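Local coordinates for putative flagellar protein FliS (Parabacteroides merdae ATCC 43184, PDB 4YOK) that is of unknown function but, as a DUF3823-family member, joins a prealbumin-like domain of the transthyretin clan to a second beta domain of the E-set clan, at residues G29-L34 and A192-Y197; V51-T56 and T141-D146; T70-G73 and V78-H81; Q108-V111 and M116-S119; Q153-V158 and V163-D168. All blocks are in the same frame, centred on the assembly; numbering follows the deposited sequence.

Contacts 1 and 2 join the two domains and lie about 10 Å apart, centre to centre. They touch through the backbone of Val32 and Val51 and through Tyr197 and Asp146. Contact 3 shapes the loop between strands 64-70 and 83-88 of the N-terminal domain and borders contact 1. Contacts 4 and 5 belong to the C-terminal domain, their centres about 11 Å apart. They share the sheet of strands 102-111, 115-124 and 161-168, contact 5 only through strand 161-168. Along the chain contact 1 encloses all the others; contact 2 in turn spans contacts 3 and 4, and contact 5 follows it. Contacts 3 and 4 have centres about 32 Å apart; the set spans both domains.

Contact 1 (G29-L34 and A192-Y197); sequences GEAVQL and ADQAIY
Ala31 and Gln194 are the closest backbone positions of residues 29-34 and 192-197, with CA of Ala31 7.4 Å from CA of Gln194. At this separation the two backbones do not pair as strands. Residues 29-31 form a loop that leads into strand 33-37, and residues 192-194 form a loop that leads into strand 196-202.

The side chain of Gln194 spans the distance. Its chain bends at CG (chi2 -62°) and lays the terminal amide over Ala31. CB of Ala31 sits above one face of that amide, 3.7 Å from Gln194 OE1 and 3.8 Å from Gln194 NE2. The methyl therefore meets the flat group broadside, with almost equal approach to both ends. The aliphatic part of Gln194 is used as well. Its CG lies 3.7 Å from the carbonyl O of Ala31, and CG2 of Val32 comes to 4.0 Å from the same CG of Gln194. CG1 of Val32 is anti to the backbone N (chi1 -179°), which leaves CG2 to meet Gln194.

Polar links beside this patch run through Asn74. Its side chain bonds to the O of Ala31, the N of Gln33 and the carboxylate of Asp193. Asp193 also accepts from the N of Gly75.

The segments belong to the N-terminal and C-terminal family regions, consistent with an interface between two domains. Direct contact between the two segments is by van der Waals packing over a small area, while Asn74, held by Ala31 and Gln33 of its own region, reaches across to Asp193.

Contact 2 (V51-T56 and T141-D146); sequences VGQDGT and TQFADD
Gln53 reaches Phe143 and its neighbours because CG is anti to the carbonyl carbon (chi1 -80°) and the chain stays extended beyond it. The amide then arrives alongside the backbone of residues 142-144. Gln53 OE1 accepts from the N of Ala144 at 3.1 Å, in a fairly straight bond (160° at the hydrogen). Gln53 NE2 donates to the O of Gln142 at 3.0 Å, tilted from the carbonyl plane. One amide thus satisfies an acceptor and a donor two residues apart.

Phe143 comes between these two partners in sequence. Its CD1 touches CD of Gln53 at 3.7 Å, with the amide and ring planes 51° apart. A water donates hydrogen bonds to Gln53 OE1 at 2.8 Å and to Asp145 OD2 at 2.7 Å, so OE1 accepts two bonds. Asp145 OD2 also bonds to Thr28.

Both loops are shaped from within. Gln53 follows Gly52 in a type I beta turn that ends at Gly55, and Asp54 OD1 accepts from both the N and OG1 of Thr56, the former closing an Asx turn. On the other side, Thr141 OG1 accepts from the N of Phe143 in an ST turn.

The loop 51-56 belongs to the N-terminal family region and 141-146 to the C-terminal one. Two direct bonds and one water-mediated link fix the rotation of the Gln53 amide, making this a specific polar join between the domains.

Contact 3 (T70-G73 and V78-H81); sequences TRDG and VNNH
Gly73 and Asn79 are nearest at one end of the contact, with CA of Gly73 5.4 Å from CA of Asn79, and Thr70 faces His81 at the other, where the two CA atoms are 5.7 Å apart.

Asn79 carries most of the polar contact. Its CG is anti to the backbone N (chi1 -166°), and the amide extends across to residues 70-73. Asn79 ND2 donates to Asp72 OD1 at 2.8 Å. The acceptor lies in the amide plane of Asn79, but the donor meets the carboxylate from above its plane. Asn79 OD1 accepts from the N of Gly73 at 2.7 Å. This N lies well above the Asn79 carbonyl plane, off any lone pair, yet the bond is nearly straight at the hydrogen (164°).

These residues lie in the long connection between strands 64-70 and 83-88, antiparallel neighbours in a sheet of the prealbumin-like domain. Within it Asn79 is the centre of an inverse gamma turn, and Gly73 takes a positive phi.

Asp72 OD1 also approaches the His81 ring. It lies at the ring edge, near the plane, 3.2 Å from His81 CE1. The carboxylate and ring planes are 26° apart, and the two side chains run side by side in the same direction.

A water sits between the two segments. It donates to Asn79 OD1 at 2.7 Å, accepts from the N of His81 and bonds to Thr70 OG1. Thr70 also pairs through its backbone with Glu82 and packs on Trp77. A magnesium ion lies about 9 Å from the Thr70 side chain, too far for direct binding.

Contact 4 (Q108-V111 and M116-S119); sequences QLSV and MNAS
Ser110 and Asn117 form one of two hydrogen-bonded pairs here; Gln108 and Ser119 form the other. Segments 108-111 and 116-119 run antiparallel at 171°, their axes 4.7 Å apart at closest approach. Each pair makes two backbone bonds. N of Gln108 meets O of Ser119 at 2.8 Å, and N of Asn117 meets O of Ser110 at 2.9 Å; the return bonds are of similar length. Weaker CA-H...O contacts lie between them, as from CA of Ala118 to O of Gln108 at 3.4 Å.

The apolar contacts involve the non-hydrogen-bonded pairs. Leu109 turns CD2 onto CB of Ala118, 3.6 Å away. Val111 CG1 meets CB of selenomethionine Met116 at 4.0 Å. Met116 extends straight beyond CG, and its chain reaches strands 131-139 and 182-189.

Water joins the polar face. Ser110 OG takes the position between backbone N and carbonyl carbon (chi1 58°) and binds two waters. One, at 2.7 Å from Ser110 OG, also accepts from Asn117 ND2. The other donates to Asn117 O and, weakly, to Gln108 O. Asn117 OD1 is taken by Ser166 OG of the next strand.

This is a beta hairpin of strands 102-111 and 115-124. One face is polar and the other packs on a second sheet, an arrangement consistent with the immunoglobulin-like beta sandwich of the E-set clan.

Contact 5 (Q153-V158 and V163-D168); sequences QDFSDV and VNLSAD
Leu165 lies against one face of the Phe155 ring, and this pair is the centre of the contact. The two side chains lie alongside, running in opposing directions. CD2 of Leu165 is 4.2 Å from the Phe155 centroid and 17° off the ring normal, which makes a CH-pi contact. CD1 of Leu165 lies over the same ring nearer its rim, 3.8 Å from Phe155 CD1. Both methyls of Leu165 are therefore spread on the ring. With CG anti to the carbonyl carbon (chi1 -62°), the Phe155 ring is carried across to Leu165.

The far edge of the ring meets the backbone. Phe155 CZ is 3.9 Å from the O of Ser166, near the ring plane, and CB of Ala167 lies at the same edge.

Two smaller contacts lie along the segments. Val158 and Val163 meet nearly perpendicular, with CG1 of Val158 3.6 Å from CG2 of Val163. Both also touch Ile122. Gln153 lays its CB against CB of Ala167 at 3.8 Å. Its chain then bends at chi2, and Gln153 NE2 donates to the O of Asp154 at 3.3 Å.

The strand axes are 8.4 Å apart at closest approach and 143° apart in direction. Such a gap is too wide for pairing within one sheet. Strand 151-155 pairs instead with 131-139, and strand 161-168 with 115-124. The contact is thus packing between two sheets at their outermost strands, linked by the short loop 156-160, as in the beta sandwich of immunoglobulin-like domains.

Contact 1 (G29-L34 and A192-Y197)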
# COMPACT_ATOMS: atom_id res chain seq x y z
N GLY A 29 -2.92 -4.74 -9.88
CA GLY A 29 -2.90 -3.96 -11.11
C GLY A 29 -1.64 -3.15 -11.37
O GLY A 29 -1.70 -2.17 -12.11
N GLU A 30 -0.50 -3.56 -10.80
CA GLU A 30 0.80 -2.87 -10.93
C GLU A 30 0.70 -1.43 -10.38
O GLU A 30 1.39 -0.52 -10.86
CB GLU A 30 1.27 -2.86 -12.40
CG GLU A 30 1.27 -4.23 -13.05
CD GLU A 30 1.84 -4.27 -14.45
OE1 GLU A 30 1.85 -3.22 -15.14
OE2 GLU A 30 2.25 -5.38 -14.87
N ALA A 31 -0.17 -1.23 -9.37
CA ALA A 31 -0.41 0.10 -8.81
C ALA A 31 0.85 0.75 -8.23
O ALA A 31 1.05 1.96 -8.44
CB ALA A 31 -1.46 0.03 -7.74
N VAL A 32 1.67 -0.03 -7.50
CA VAL A 32 2.89 0.47 -6.85
C VAL A 32 4.09 -0.36 -7.30
O VAL A 32 4.10 -1.59 -7.17
CB VAL A 32 2.74 0.50 -5.31
CG1 VAL A 32 4.00 1.05 -4.63
CG2 VAL A 32 1.52 1.30 -4.89
N GLN A 33 5.10 0.35 -7.84
CA GLN A 33 6.31 -0.27 -8.35
C GLN A 33 7.56 0.33 -7.79
O GLN A 33 7.60 1.52 -7.48
CB GLN A 33 6.36 -0.14 -9.88
CG GLN A 33 5.25 -0.91 -10.59
CD GLN A 33 5.13 -0.57 -12.05
OE1 GLN A 33 4.07 -0.14 -12.53
NE2 GLN A 33 6.21 -0.75 -12.80
N LEU A 34 8.60 -0.49 -7.71
CA LEU A 34 9.96 -0.07 -7.38
C LEU A 34 10.83 -0.40 -8.57
O LEU A 34 10.40 -1.13 -9.46
CB LEU A 34 10.50 -0.72 -6.10
CG LEU A 34 9.67 -0.57 -4.82
CD1 LEU A 34 10.31 -1.33 -3.71
CD2 LEU A 34 9.45 0.91 -4.44
N ALA A 192 -1.08 13.07 -4.90
CA ALA A 192 -0.52 11.71 -4.99
C ALA A 192 -1.31 10.86 -5.98
O ALA A 192 -2.49 11.11 -6.20
CB ALA A 192 -0.53 11.04 -3.63
N ASP A 193 -0.67 9.83 -6.53
CA ASP A 193 -1.30 8.91 -7.50
C ASP A 193 -1.87 7.64 -6.84
O ASP A 193 -2.50 6.83 -7.52
CB ASP A 193 -0.23 8.50 -8.54
CG ASP A 193 0.78 7.45 -8.07
OD1 ASP A 193 1.07 7.39 -6.84
OD2 ASP A 193 1.28 6.71 -8.92
N GLN A 194 -1.55 7.42 -5.54
CA GLN A 194 -1.90 6.20 -4.82
C GLN A 194 -2.19 6.51 -3.38
O GLN A 194 -1.56 7.41 -2.82
CB GLN A 194 -0.71 5.21 -4.88
CG GLN A 194 -0.63 4.37 -6.18
CD GLN A 194 -1.86 3.51 -6.35
OE1 GLN A 194 -2.31 2.81 -5.43
NE2 GLN A 194 -2.49 3.63 -7.51
N ALA A 195 -3.11 5.78 -2.77
CA ALA A 195 -3.44 5.95 -1.36
C ALA A 195 -2.56 5.06 -0.46
O ALA A 195 -1.94 4.09 -0.94
CB ALA A 195 -4.91 5.59 -1.13
N ILE A 196 -2.57 5.36 0.85
CA ILE A 196 -2.03 4.51 1.91
C ILE A 196 -3.25 3.87 2.54
O ILE A 196 -4.33 4.47 2.54
CB ILE A 196 -1.12 5.25 2.94
CG1 ILE A 196 -0.30 4.23 3.80
CG2 ILE A 196 -1.91 6.23 3.80
CD1 ILE A 196 1.15 4.46 3.83
N TYR A 197 -3.12 2.65 3.02
CA TYR A 197 -4.24 1.92 3.59
C TYR A 197 -3.95 1.40 4.98
O TYR A 197 -2.81 1.39 5.45
CB TYR A 197 -4.58 0.73 2.66
CG TYR A 197 -5.03 1.07 1.25
CD1 TYR A 197 -4.10 1.31 0.24
CD2 TYR A 197 -6.38 1.12 0.93
CE1 TYR A 197 -4.52 1.61 -1.06
CE2 TYR A 197 -6.81 1.43 -0.36
CZ TYR A 197 -5.87 1.69 -1.35
OH TYR A 197 -6.28 1.96 -2.61

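Contact 2 (V51-T56 and T141-D146)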
# COMPACT_ATOMS: atom_id res chain seq x y z
N VAL A 51 4.96 -4.04 -5.83
CA VAL A 51 4.82 -4.13 -4.38
C VAL A 51 3.44 -4.72 -4.03
O VAL A 51 2.45 -4.37 -4.67
CB VAL A 51 5.08 -2.74 -3.73
CG1 VAL A 51 4.99 -2.82 -2.22
CG2 VAL A 51 6.45 -2.19 -4.15
N GLY A 52 3.40 -5.64 -3.07
CA GLY A 52 2.14 -6.29 -2.65
C GLY A 52 1.34 -5.45 -1.68
O GLY A 52 1.79 -4.38 -1.25
N GLN A 53 0.19 -5.97 -1.25
CA GLN A 53 -0.69 -5.29 -0.30
C GLN A 53 -0.05 -4.95 1.03
O GLN A 53 -0.41 -3.95 1.65
CB GLN A 53 -1.87 -6.21 0.03
CG GLN A 53 -2.95 -6.23 -0.99
CD GLN A 53 -4.27 -6.56 -0.34
OE1 GLN A 53 -5.27 -5.97 -0.67
NE2 GLN A 53 -4.31 -7.56 0.56
N ASP A 54 0.84 -5.84 1.51
CA ASP A 54 1.50 -5.73 2.79
C ASP A 54 2.86 -5.01 2.65
O ASP A 54 3.65 -4.98 3.59
CB ASP A 54 1.67 -7.14 3.41
CG ASP A 54 2.48 -8.12 2.56
OD1 ASP A 54 2.97 -7.71 1.47
OD2 ASP A 54 2.59 -9.30 2.96
N GLY A 55 3.11 -4.44 1.47
CA GLY A 55 4.31 -3.67 1.17
C GLY A 55 5.54 -4.49 0.83
O GLY A 55 6.63 -3.93 0.79
N THR A 56 5.36 -5.81 0.59
CA THR A 56 6.47 -6.71 0.29
C THR A 56 6.64 -6.88 -1.21
O THR A 56 5.70 -6.69 -1.98
CB THR A 56 6.28 -8.09 0.96
OG1 THR A 56 5.16 -8.74 0.36
CG2 THR A 56 6.07 -8.01 2.47
N THR A 141 -12.85 -10.98 -1.01
CA THR A 141 -11.55 -11.66 -1.02
C THR A 141 -10.54 -10.94 -0.15
O THR A 141 -10.78 -9.82 0.29
CB THR A 141 -10.98 -11.79 -2.48
OG1 THR A 141 -10.36 -10.57 -2.85
CG2 THR A 141 -12.04 -12.20 -3.51
N GLN A 142 -9.35 -11.57 0.04
CA GLN A 142 -8.23 -11.01 0.83
C GLN A 142 -7.70 -9.73 0.21
O GLN A 142 -6.94 -9.02 0.86
CB GLN A 142 -7.07 -12.02 0.90
CG GLN A 142 -7.39 -13.35 1.54
CD GLN A 142 -6.38 -14.41 1.14
OE1 GLN A 142 -5.30 -14.13 0.59
NE2 GLN A 142 -6.73 -15.66 1.37
N PHE A 143 -8.05 -9.46 -1.08
CA PHE A 143 -7.59 -8.23 -1.75
C PHE A 143 -8.65 -7.15 -1.67
O PHE A 143 -9.79 -7.36 -2.11
CB PHE A 143 -7.23 -8.50 -3.23
CG PHE A 143 -5.99 -9.35 -3.37
CD1 PHE A 143 -4.72 -8.78 -3.30
CD2 PHE A 143 -6.09 -10.72 -3.57
CE1 PHE A 143 -3.57 -9.56 -3.43
CE2 PHE A 143 -4.94 -11.51 -3.69
CZ PHE A 143 -3.69 -10.92 -3.62
N ALA A 144 -8.29 -5.98 -1.12
CA ALA A 144 -9.22 -4.84 -1.03
C ALA A 144 -8.47 -3.57 -1.30
O ALA A 144 -7.46 -3.32 -0.64
CB ALA A 144 -9.89 -4.79 0.35
N ASP A 145 -8.93 -2.77 -2.26
CA ASP A 145 -8.32 -1.47 -2.56
C ASP A 145 -9.33 -0.59 -3.29
O ASP A 145 -10.49 -0.98 -3.43
CB ASP A 145 -6.98 -1.62 -3.33
CG ASP A 145 -7.09 -2.44 -4.59
OD1 ASP A 145 -7.78 -1.99 -5.52
OD2 ASP A 145 -6.39 -3.50 -4.68
N ASP A 146 -8.92 0.62 -3.72
CA ASP A 146 -9.82 1.58 -4.37
C ASP A 146 -10.47 1.04 -5.67
O ASP A 146 -11.54 1.52 -6.05
CB ASP A 146 -9.12 2.93 -4.63
CG ASP A 146 -7.81 2.89 -5.40
OD1 ASP A 146 -7.43 1.81 -5.87
OD2 ASP A 146 -7.15 3.94 -5.48
O HOH W 1 -4.63 -4.24 -2.79

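Contact 3 (T70-G73 and V78-H81)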
# COMPACT_ATOMS: atom_id res chain seq x y z
N THR A 70 12.42 4.00 -5.51
CA THR A 70 11.00 4.22 -5.79
C THR A 70 10.91 4.68 -7.25
O THR A 70 11.91 5.11 -7.83
CB THR A 70 10.41 5.25 -4.83
OG1 THR A 70 11.18 6.46 -4.90
CG2 THR A 70 10.27 4.73 -3.41
N ARG A 71 9.72 4.58 -7.83
CA ARG A 71 9.45 5.06 -9.18
C ARG A 71 8.95 6.50 -9.04
O ARG A 71 8.13 6.79 -8.16
CB ARG A 71 8.42 4.13 -9.84
CG ARG A 71 8.13 4.46 -11.30
CD ARG A 71 7.15 3.44 -11.87
NE ARG A 71 6.44 3.95 -13.05
CZ ARG A 71 6.82 3.77 -14.31
NH1 ARG A 71 7.93 3.10 -14.58
NH2 ARG A 71 6.10 4.27 -15.31
N ASP A 72 9.47 7.41 -9.88
CA ASP A 72 9.14 8.85 -9.85
C ASP A 72 7.62 9.09 -9.82
O ASP A 72 6.89 8.60 -10.67
CB ASP A 72 9.78 9.56 -11.06
CG ASP A 72 9.40 11.03 -11.24
OD1 ASP A 72 9.63 11.82 -10.30
OD2 ASP A 72 8.90 11.38 -12.33
N GLY A 73 7.17 9.80 -8.78
CA GLY A 73 5.78 10.20 -8.56
C GLY A 73 4.79 9.09 -8.22
O GLY A 73 3.59 9.34 -8.17
N VAL A 78 6.42 11.09 -0.34
CA VAL A 78 7.15 12.21 -0.96
C VAL A 78 7.94 11.67 -2.15
O VAL A 78 8.56 10.62 -2.06
CB VAL A 78 8.09 12.95 0.04
CG1 VAL A 78 8.74 14.18 -0.59
CG2 VAL A 78 7.38 13.34 1.33
N ASN A 79 7.94 12.41 -3.25
CA ASN A 79 8.68 12.06 -4.46
C ASN A 79 10.16 12.47 -4.28
O ASN A 79 10.66 13.36 -4.97
CB ASN A 79 8.04 12.74 -5.69
CG ASN A 79 8.53 12.18 -6.98
OD1 ASN A 79 8.93 11.01 -7.07
ND2 ASN A 79 8.50 12.99 -8.03
N ASN A 80 10.85 11.78 -3.37
CA ASN A 80 12.25 12.05 -3.00
C ASN A 80 13.26 11.11 -3.63
O ASN A 80 14.44 11.23 -3.31
CB ASN A 80 12.41 11.97 -1.48
CG ASN A 80 12.19 13.26 -0.74
OD1 ASN A 80 12.45 14.35 -1.25
ND2 ASN A 80 11.76 13.14 0.51
N HIS A 81 12.82 10.16 -4.48
CA HIS A 81 13.69 9.17 -5.16
C HIS A 81 14.55 8.40 -4.12
O HIS A 81 15.77 8.22 -4.28
CB HIS A 81 14.55 9.84 -6.25
CG HIS A 81 13.78 10.83 -7.07
ND1 HIS A 81 12.80 10.42 -7.97
CD2 HIS A 81 13.78 12.18 -7.02
CE1 HIS A 81 12.28 11.53 -8.47
NE2 HIS A 81 12.84 12.62 -7.93
O HOH W 2 10.34 9.06 -5.81

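Contact 4 (Q108-V111 and M116-S119)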
# COMPACT_ATOMS: atom_id res chain seq x y z
N GLN A 108 -10.39 0.47 13.90
CA GLN A 108 -11.46 -0.38 14.40
C GLN A 108 -12.53 -0.42 13.32
O GLN A 108 -13.21 0.59 13.09
CB GLN A 108 -12.00 0.09 15.76
CG GLN A 108 -11.16 -0.44 16.94
CD GLN A 108 -11.22 -1.96 17.08
OE1 GLN A 108 -10.19 -2.63 17.27
NE2 GLN A 108 -12.41 -2.55 16.96
N LEU A 109 -12.58 -1.53 12.58
CA LEU A 109 -13.50 -1.71 11.44
C LEU A 109 -14.52 -2.78 11.74
O LEU A 109 -14.16 -3.87 12.20
CB LEU A 109 -12.74 -2.05 10.14
CG LEU A 109 -11.45 -1.22 9.85
CD1 LEU A 109 -10.81 -1.68 8.54
CD2 LEU A 109 -11.75 0.31 9.79
N SER A 110 -15.79 -2.50 11.47
CA SER A 110 -16.84 -3.48 11.74
C SER A 110 -18.03 -3.24 10.82
O SER A 110 -18.13 -2.17 10.19
CB SER A 110 -17.28 -3.40 13.20
OG SER A 110 -17.73 -2.09 13.50
N VAL A 111 -18.94 -4.22 10.75
CA VAL A 111 -20.14 -4.11 9.93
C VAL A 111 -21.33 -4.59 10.73
O VAL A 111 -21.24 -5.59 11.45
CB VAL A 111 -20.10 -4.79 8.53
CG1 VAL A 111 -19.06 -4.18 7.60
CG2 VAL A 111 -19.96 -6.32 8.60
N MSE A 116 -21.19 0.09 7.70
CA MSE A 116 -19.79 -0.18 7.94
C MSE A 116 -19.33 0.96 8.82
O MSE A 116 -19.46 2.13 8.43
CB MSE A 116 -18.97 -0.27 6.66
CG MSE A 116 -17.49 -0.31 6.98
SE MSE A 116 -16.43 -0.52 5.38
CE MSE A 116 -14.74 -0.57 6.25
N ASN A 117 -18.86 0.62 10.02
CA ASN A 117 -18.35 1.57 11.02
C ASN A 117 -16.82 1.50 11.03
O ASN A 117 -16.25 0.40 11.04
CB ASN A 117 -18.94 1.25 12.40
CG ASN A 117 -20.45 1.35 12.40
OD1 ASN A 117 -21.03 2.35 11.97
ND2 ASN A 117 -21.14 0.31 12.83
N ALA A 118 -16.17 2.66 10.96
CA ALA A 118 -14.72 2.75 10.93
C ALA A 118 -14.25 3.91 11.81
O ALA A 118 -14.65 5.06 11.60
CB ALA A 118 -14.21 2.92 9.49
N SER A 119 -13.49 3.58 12.86
CA SER A 119 -12.88 4.57 13.73
C SER A 119 -11.39 4.37 13.61
O SER A 119 -10.94 3.22 13.66
CB SER A 119 -13.35 4.39 15.18
OG SER A 119 -14.70 4.83 15.26
O HOH W 3 -15.79 -0.28 14.01
O HOH W 4 -20.21 -1.82 14.54

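Contact 5 (Q153-V158 and V163-D168)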
# COMPACT_ATOMS: atom_id res chain seq x y z
N GLN A 153 -17.10 3.60 -0.25
CA GLN A 153 -17.73 4.88 0.06
C GLN A 153 -16.63 5.88 0.36
O GLN A 153 -15.83 5.64 1.26
CB GLN A 153 -18.73 4.78 1.23
CG GLN A 153 -19.41 6.14 1.57
CD GLN A 153 -20.30 6.64 0.45
OE1 GLN A 153 -21.07 5.88 -0.14
NE2 GLN A 153 -20.14 7.89 0.07
N ASP A 154 -16.61 7.00 -0.39
CA ASP A 154 -15.61 8.07 -0.19
C ASP A 154 -16.14 9.18 0.68
O ASP A 154 -17.34 9.47 0.68
CB ASP A 154 -15.17 8.66 -1.53
CG ASP A 154 -14.44 7.69 -2.45
OD1 ASP A 154 -14.19 6.53 -2.03
OD2 ASP A 154 -14.14 8.08 -3.59
N PHE A 155 -15.23 9.82 1.43
CA PHE A 155 -15.47 10.98 2.31
C PHE A 155 -14.42 12.01 1.89
O PHE A 155 -13.23 11.69 1.84
CB PHE A 155 -15.38 10.57 3.80
CG PHE A 155 -16.41 9.54 4.24
CD1 PHE A 155 -16.20 8.18 4.03
CD2 PHE A 155 -17.62 9.94 4.79
CE1 PHE A 155 -17.17 7.24 4.39
CE2 PHE A 155 -18.59 9.00 5.16
CZ PHE A 155 -18.36 7.65 4.97
N SER A 156 -14.86 13.22 1.49
CA SER A 156 -13.95 14.21 0.91
C SER A 156 -13.62 15.40 1.82
O SER A 156 -12.89 16.30 1.40
CB SER A 156 -14.57 14.75 -0.38
OG SER A 156 -15.75 15.46 -0.04
N ASP A 157 -14.15 15.43 3.05
CA ASP A 157 -13.92 16.60 3.91
C ASP A 157 -13.18 16.24 5.22
O ASP A 157 -13.23 17.01 6.18
CB ASP A 157 -15.28 17.27 4.23
CG ASP A 157 -16.21 16.37 5.03
OD1 ASP A 157 -15.95 15.14 5.10
OD2 ASP A 157 -17.19 16.89 5.60
N VAL A 158 -12.50 15.09 5.25
CA VAL A 158 -11.76 14.62 6.43
C VAL A 158 -10.43 15.35 6.56
O VAL A 158 -9.75 15.61 5.56
CB VAL A 158 -11.55 13.07 6.38
CG1 VAL A 158 -10.90 12.54 7.66
CG2 VAL A 158 -12.87 12.35 6.12
N VAL A 163 -10.84 10.01 13.47
CA VAL A 163 -11.87 9.92 12.44
C VAL A 163 -12.92 8.87 12.88
O VAL A 163 -12.56 7.83 13.44
CB VAL A 163 -11.20 9.57 11.08
CG1 VAL A 163 -12.22 9.34 10.00
CG2 VAL A 163 -10.23 10.66 10.66
N ASN A 164 -14.21 9.20 12.68
CA ASN A 164 -15.35 8.34 13.02
C ASN A 164 -16.35 8.35 11.86
O ASN A 164 -17.05 9.34 11.67
CB ASN A 164 -16.00 8.81 14.35
CG ASN A 164 -16.99 7.84 14.93
OD1 ASN A 164 -16.83 6.62 14.83
ND2 ASN A 164 -18.01 8.36 15.61
N LEU A 165 -16.36 7.30 11.05
CA LEU A 165 -17.18 7.22 9.84
C LEU A 165 -18.15 6.05 9.85
O LEU A 165 -17.86 4.99 10.42
CB LEU A 165 -16.28 7.12 8.58
CG LEU A 165 -15.14 8.15 8.48
CD1 LEU A 165 -14.22 7.84 7.31
CD2 LEU A 165 -15.67 9.57 8.33
N SER A 166 -19.31 6.25 9.21
CA SER A 166 -20.33 5.21 9.04
C SER A 166 -20.82 5.28 7.62
O SER A 166 -21.25 6.34 7.17
CB SER A 166 -21.48 5.38 10.02
OG SER A 166 -21.08 4.96 11.32
N ALA A 167 -20.68 4.18 6.89
CA ALA A 167 -21.09 4.09 5.49
C ALA A 167 -22.32 3.21 5.41
O ALA A 167 -22.35 2.13 6.02
CB ALA A 167 -19.96 3.52 4.63
N ASP A 168 -23.35 3.67 4.70
CA ASP A 168 -24.62 2.94 4.60
C ASP A 168 -24.47 1.76 3.63
O ASP A 168 -24.37 1.97 2.43
CB ASP A 168 -25.74 3.88 4.15
CG ASP A 168 -27.12 3.29 4.17
OD1 ASP A 168 -27.25 2.08 4.50
OD2 ASP A 168 -28.08 4.04 3.99
O HOH W 5 -23.22 3.79 0.21